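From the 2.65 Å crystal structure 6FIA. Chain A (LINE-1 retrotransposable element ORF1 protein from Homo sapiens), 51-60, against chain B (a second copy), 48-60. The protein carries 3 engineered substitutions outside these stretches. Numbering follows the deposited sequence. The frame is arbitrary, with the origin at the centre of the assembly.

Chain A 51-60: ELREECRSLR
Chain B (48-60) KARELREECRSLR

Parallel coiled coils bury a stripe of apolar side chains between helices and flank it with charged residues, and the two copies of the LINE-1 ORF1 protein paired here illustrate the principle compactly. Both stretches are helical throughout, with phi/psi close to -65/-40 and unbroken i to i-4 backbone hydrogen bonds, such as C56(A) N to L52(A) O at 3.1 Å. The helices run in the same direction, their axes inclined by 21° and 10.5 Å apart at closest approach. The register is offset by one residue: the CA atoms of L52(A) and R53(B) lie 6.9 Å apart, those of E55(A) and C56(B) also 6.9 Å, and those of L59(A) and R60(B) 7.0 Å. Together the stretches bury 477 Å².

The apolar stripe follows the alternating four- and three-residue steps from 52 to 56 to 59. All four leucines at 52 and 59 adopt the mt rotamer, and both cysteines have chi1 in m. L52(A) is a knob in a hole formed by A49(B), L52(B), R53(B) and C56(B); its CD1 lies 3.8 Å from L52(B) CB, and its CD2 lies 3.7 Å from R53(B) CA. C56(B) returns the arrangement, pointing toward chain A and sitting among L52(A), E55(A), C56(A) and L59(A). The sulfurs meet without bonding: C56(A) SG and C56(B) SG are 4.1 Å apart, roughly twice a disulfide length, so they pack as apolar atoms. A heptad step beyond L52(A), L59(A) repeats the pattern of contact, its CD2 3.8 Å from L59(B) CB and 3.6 Å from L59(B) C, packing against backbone as well as side chain.

Polar bonding across the contact converges on E55(A), whose chi1 of -93° lies between wells, followed by chi2 in t and chi3 of 60°. R60(B) NH1 donates to E55(A) OE1 at 3.1 Å with an N-H...acceptor angle of 157°, a hydrogen bond within a salt bridge. The oxygen lies near the guanidinium plane, at its edge. R60(B) reaches it with chi1 to chi3 of m, t and m and chi4 of -91°. A longer salt bridge joins E55(A) OE2 to R53(B) NH1 at 3.9 Å, R53(B) being extended in t, t, t with chi4 of 84°.

Within each helix an arginine and a glutamate pair instead: R57(A) NE to E54(A) OE2 and R57(B) NE to E54(B) OE2 are both 3.0 Å, salt bridges between residues three apart in sequence.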

# COMPACT_ATOMS: atom_id res chain seq x y z
N GLU A 51 1.34 -7.47 7.28
CA GLU A 51 1.53 -6.09 7.75
C GLU A 51 1.12 -5.11 6.68
O GLU A 51 0.41 -4.15 6.98
CB GLU A 51 2.99 -5.85 8.17
CG GLU A 51 3.37 -6.46 9.51
CD GLU A 51 4.86 -6.64 9.78
OE1 GLU A 51 5.69 -6.06 9.05
OE2 GLU A 51 5.19 -7.36 10.76
N LEU A 52 1.56 -5.35 5.42
CA LEU A 52 1.23 -4.50 4.27
C LEU A 52 -0.25 -4.52 3.95
O LEU A 52 -0.79 -3.50 3.53
CB LEU A 52 2.04 -4.89 3.03
CG LEU A 52 3.53 -4.55 3.07
CD1 LEU A 52 4.28 -5.28 1.98
CD2 LEU A 52 3.78 -3.04 2.98
N ARG A 53 -0.92 -5.67 4.14
CA ARG A 53 -2.36 -5.82 3.91
C ARG A 53 -3.12 -4.88 4.88
O ARG A 53 -4.05 -4.16 4.46
CB ARG A 53 -2.76 -7.28 4.09
CG ARG A 53 -4.19 -7.64 3.66
CD ARG A 53 -4.44 -9.15 3.78
NE ARG A 53 -5.72 -9.48 4.44
CZ ARG A 53 -5.86 -10.36 5.43
NH1 ARG A 53 -4.80 -11.03 5.89
NH2 ARG A 53 -7.05 -10.58 5.98
N GLU A 54 -2.68 -4.86 6.15
CA GLU A 54 -3.26 -4.05 7.21
C GLU A 54 -2.95 -2.55 7.00
O GLU A 54 -3.82 -1.71 7.23
CB GLU A 54 -2.77 -4.57 8.58
CG GLU A 54 -3.33 -3.85 9.79
CD GLU A 54 -4.84 -3.72 9.88
OE1 GLU A 54 -5.54 -4.76 9.81
OE2 GLU A 54 -5.32 -2.57 10.04
N GLU A 55 -1.73 -2.24 6.51
CA GLU A 55 -1.32 -0.88 6.19
C GLU A 55 -2.26 -0.27 5.12
O GLU A 55 -2.65 0.88 5.25
CB GLU A 55 0.14 -0.85 5.70
CG GLU A 55 1.15 -0.58 6.81
CD GLU A 55 2.61 -0.82 6.45
OE1 GLU A 55 3.12 -0.16 5.52
OE2 GLU A 55 3.28 -1.61 7.17
N CYS A 56 -2.64 -1.07 4.09
CA CYS A 56 -3.56 -0.67 3.01
C CYS A 56 -4.97 -0.53 3.53
O CYS A 56 -5.71 0.32 3.03
CB CYS A 56 -3.51 -1.66 1.85
SG CYS A 56 -1.98 -1.62 0.88
N ARG A 57 -5.39 -1.42 4.44
CA ARG A 57 -6.73 -1.41 5.03
C ARG A 57 -6.92 -0.07 5.80
O ARG A 57 -7.96 0.61 5.64
CB ARG A 57 -6.89 -2.63 5.96
CG ARG A 57 -8.33 -2.85 6.46
CD ARG A 57 -8.43 -3.04 7.99
NE ARG A 57 -7.96 -1.86 8.74
CZ ARG A 57 -8.75 -0.90 9.23
NH1 ARG A 57 -8.23 0.12 9.89
NH2 ARG A 57 -10.07 -0.96 9.04
N SER A 58 -5.87 0.35 6.54
CA SER A 58 -5.83 1.61 7.29
C SER A 58 -5.91 2.83 6.34
O SER A 58 -6.68 3.74 6.60
CB SER A 58 -4.56 1.67 8.15
OG SER A 58 -4.21 3.01 8.46
N LEU A 59 -5.11 2.82 5.24
CA LEU A 59 -5.10 3.90 4.25
C LEU A 59 -6.42 4.00 3.50
O LEU A 59 -6.85 5.10 3.20
CB LEU A 59 -3.93 3.75 3.26
CG LEU A 59 -2.53 4.13 3.77
CD1 LEU A 59 -1.48 3.35 3.05
CD2 LEU A 59 -2.26 5.59 3.56
N ARG A 60 -7.09 2.89 3.25
CA ARG A 60 -8.39 2.95 2.60
C ARG A 60 -9.43 3.62 3.49
O ARG A 60 -10.23 4.41 2.98
CB ARG A 60 -8.86 1.58 2.18
CG ARG A 60 -8.33 1.16 0.82
CD ARG A 60 -9.06 -0.06 0.31
NE ARG A 60 -9.11 -1.13 1.30
CZ ARG A 60 -8.19 -2.08 1.43
NH1 ARG A 60 -7.13 -2.10 0.62
NH2 ARG A 60 -8.31 -3.01 2.36
N LYS B 48 10.18 -6.75 -4.10
CA LYS B 48 8.80 -6.31 -4.31
C LYS B 48 8.13 -5.88 -2.99
O LYS B 48 7.39 -4.89 -2.99
CB LYS B 48 7.97 -7.37 -5.05
CG LYS B 48 8.21 -7.36 -6.56
CD LYS B 48 7.54 -8.53 -7.26
CE LYS B 48 7.79 -8.50 -8.76
NZ LYS B 48 7.20 -9.69 -9.44
N ALA B 49 8.45 -6.56 -1.88
CA ALA B 49 7.92 -6.24 -0.55
C ALA B 49 8.53 -4.94 -0.02
O ALA B 49 7.85 -4.18 0.68
CB ALA B 49 8.21 -7.37 0.41
N ARG B 50 9.80 -4.67 -0.37
CA ARG B 50 10.51 -3.45 0.01
C ARG B 50 9.89 -2.24 -0.70
O ARG B 50 9.72 -1.18 -0.08
CB ARG B 50 12.00 -3.57 -0.34
CG ARG B 50 12.92 -2.78 0.60
CD ARG B 50 12.86 -3.29 2.06
NE ARG B 50 13.72 -2.54 2.99
CZ ARG B 50 13.27 -1.66 3.90
NH1 ARG B 50 11.96 -1.40 3.99
NH2 ARG B 50 14.12 -1.03 4.70
N GLU B 51 9.54 -2.42 -2.00
CA GLU B 51 8.89 -1.41 -2.85
C GLU B 51 7.52 -1.07 -2.30
O GLU B 51 7.18 0.11 -2.20
CB GLU B 51 8.76 -1.91 -4.29
CG GLU B 51 10.06 -1.86 -5.08
CD GLU B 51 10.12 -2.70 -6.35
OE1 GLU B 51 9.06 -3.18 -6.82
OE2 GLU B 51 11.25 -2.88 -6.87
N LEU B 52 6.74 -2.11 -1.90
CA LEU B 52 5.39 -1.94 -1.33
C LEU B 52 5.42 -1.23 0.03
O LEU B 52 4.51 -0.46 0.33
CB LEU B 52 4.68 -3.28 -1.21
CG LEU B 52 4.19 -3.89 -2.53
CD1 LEU B 52 3.83 -5.35 -2.34
CD2 LEU B 52 3.01 -3.09 -3.13
N ARG B 53 6.48 -1.47 0.82
CA ARG B 53 6.67 -0.82 2.12
C ARG B 53 6.81 0.69 1.92
O ARG B 53 6.17 1.48 2.63
CB ARG B 53 7.89 -1.41 2.85
CG ARG B 53 8.02 -0.93 4.29
CD ARG B 53 8.79 -1.88 5.19
NE ARG B 53 9.19 -1.22 6.44
CZ ARG B 53 8.41 -1.11 7.53
NH1 ARG B 53 7.18 -1.60 7.52
NH2 ARG B 53 8.87 -0.50 8.61
N GLU B 54 7.60 1.08 0.90
CA GLU B 54 7.87 2.46 0.52
C GLU B 54 6.64 3.13 -0.08
O GLU B 54 6.38 4.29 0.21
CB GLU B 54 9.08 2.52 -0.45
CG GLU B 54 9.55 3.91 -0.86
CD GLU B 54 9.82 4.90 0.27
OE1 GLU B 54 10.63 4.57 1.17
OE2 GLU B 54 9.23 6.00 0.24
N GLU B 55 5.87 2.37 -0.89
CA GLU B 55 4.63 2.84 -1.50
C GLU B 55 3.63 3.25 -0.43
O GLU B 55 2.99 4.30 -0.56
CB GLU B 55 4.04 1.77 -2.42
CG GLU B 55 4.49 1.91 -3.87
CD GLU B 55 4.21 0.72 -4.77
OE1 GLU B 55 5.18 0.17 -5.35
OE2 GLU B 55 3.02 0.39 -4.97
N CYS B 56 3.54 2.45 0.67
CA CYS B 56 2.65 2.73 1.82
C CYS B 56 3.14 3.91 2.65
O CYS B 56 2.33 4.68 3.17
CB CYS B 56 2.46 1.49 2.67
SG CYS B 56 1.53 0.18 1.86
N ARG B 57 4.47 4.03 2.81
CA ARG B 57 5.12 5.10 3.55
C ARG B 57 4.78 6.46 2.87
O ARG B 57 4.44 7.42 3.55
CB ARG B 57 6.65 4.86 3.60
CG ARG B 57 7.41 5.78 4.55
CD ARG B 57 8.64 6.45 3.91
NE ARG B 57 8.29 7.30 2.76
CZ ARG B 57 8.17 8.63 2.80
NH1 ARG B 57 8.39 9.28 3.93
NH2 ARG B 57 7.84 9.30 1.70
N SER B 58 4.83 6.47 1.51
CA SER B 58 4.51 7.63 0.68
C SER B 58 3.03 8.02 0.80
O SER B 58 2.72 9.21 0.95
CB SER B 58 4.87 7.34 -0.78
OG SER B 58 4.14 8.17 -1.67
N LEU B 59 2.11 7.02 0.72
CA LEU B 59 0.66 7.24 0.84
C LEU B 59 0.27 7.76 2.21
O LEU B 59 -0.63 8.59 2.32
CB LEU B 59 -0.09 5.95 0.52
CG LEU B 59 -0.11 5.54 -0.95
CD1 LEU B 59 -0.42 4.07 -1.10
CD2 LEU B 59 -1.11 6.39 -1.76
N ARG B 60 0.96 7.29 3.28
CA ARG B 60 0.71 7.79 4.63
C ARG B 60 1.07 9.26 4.76
O ARG B 60 0.30 10.01 5.35
CB ARG B 60 1.42 6.95 5.66
CG ARG B 60 0.62 5.73 6.09
CD ARG B 60 1.21 5.08 7.33
NE ARG B 60 2.66 4.88 7.23
CZ ARG B 60 3.23 3.77 6.75
NH1 ARG B 60 2.48 2.76 6.32
NH2 ARG B 60 4.55 3.68 6.68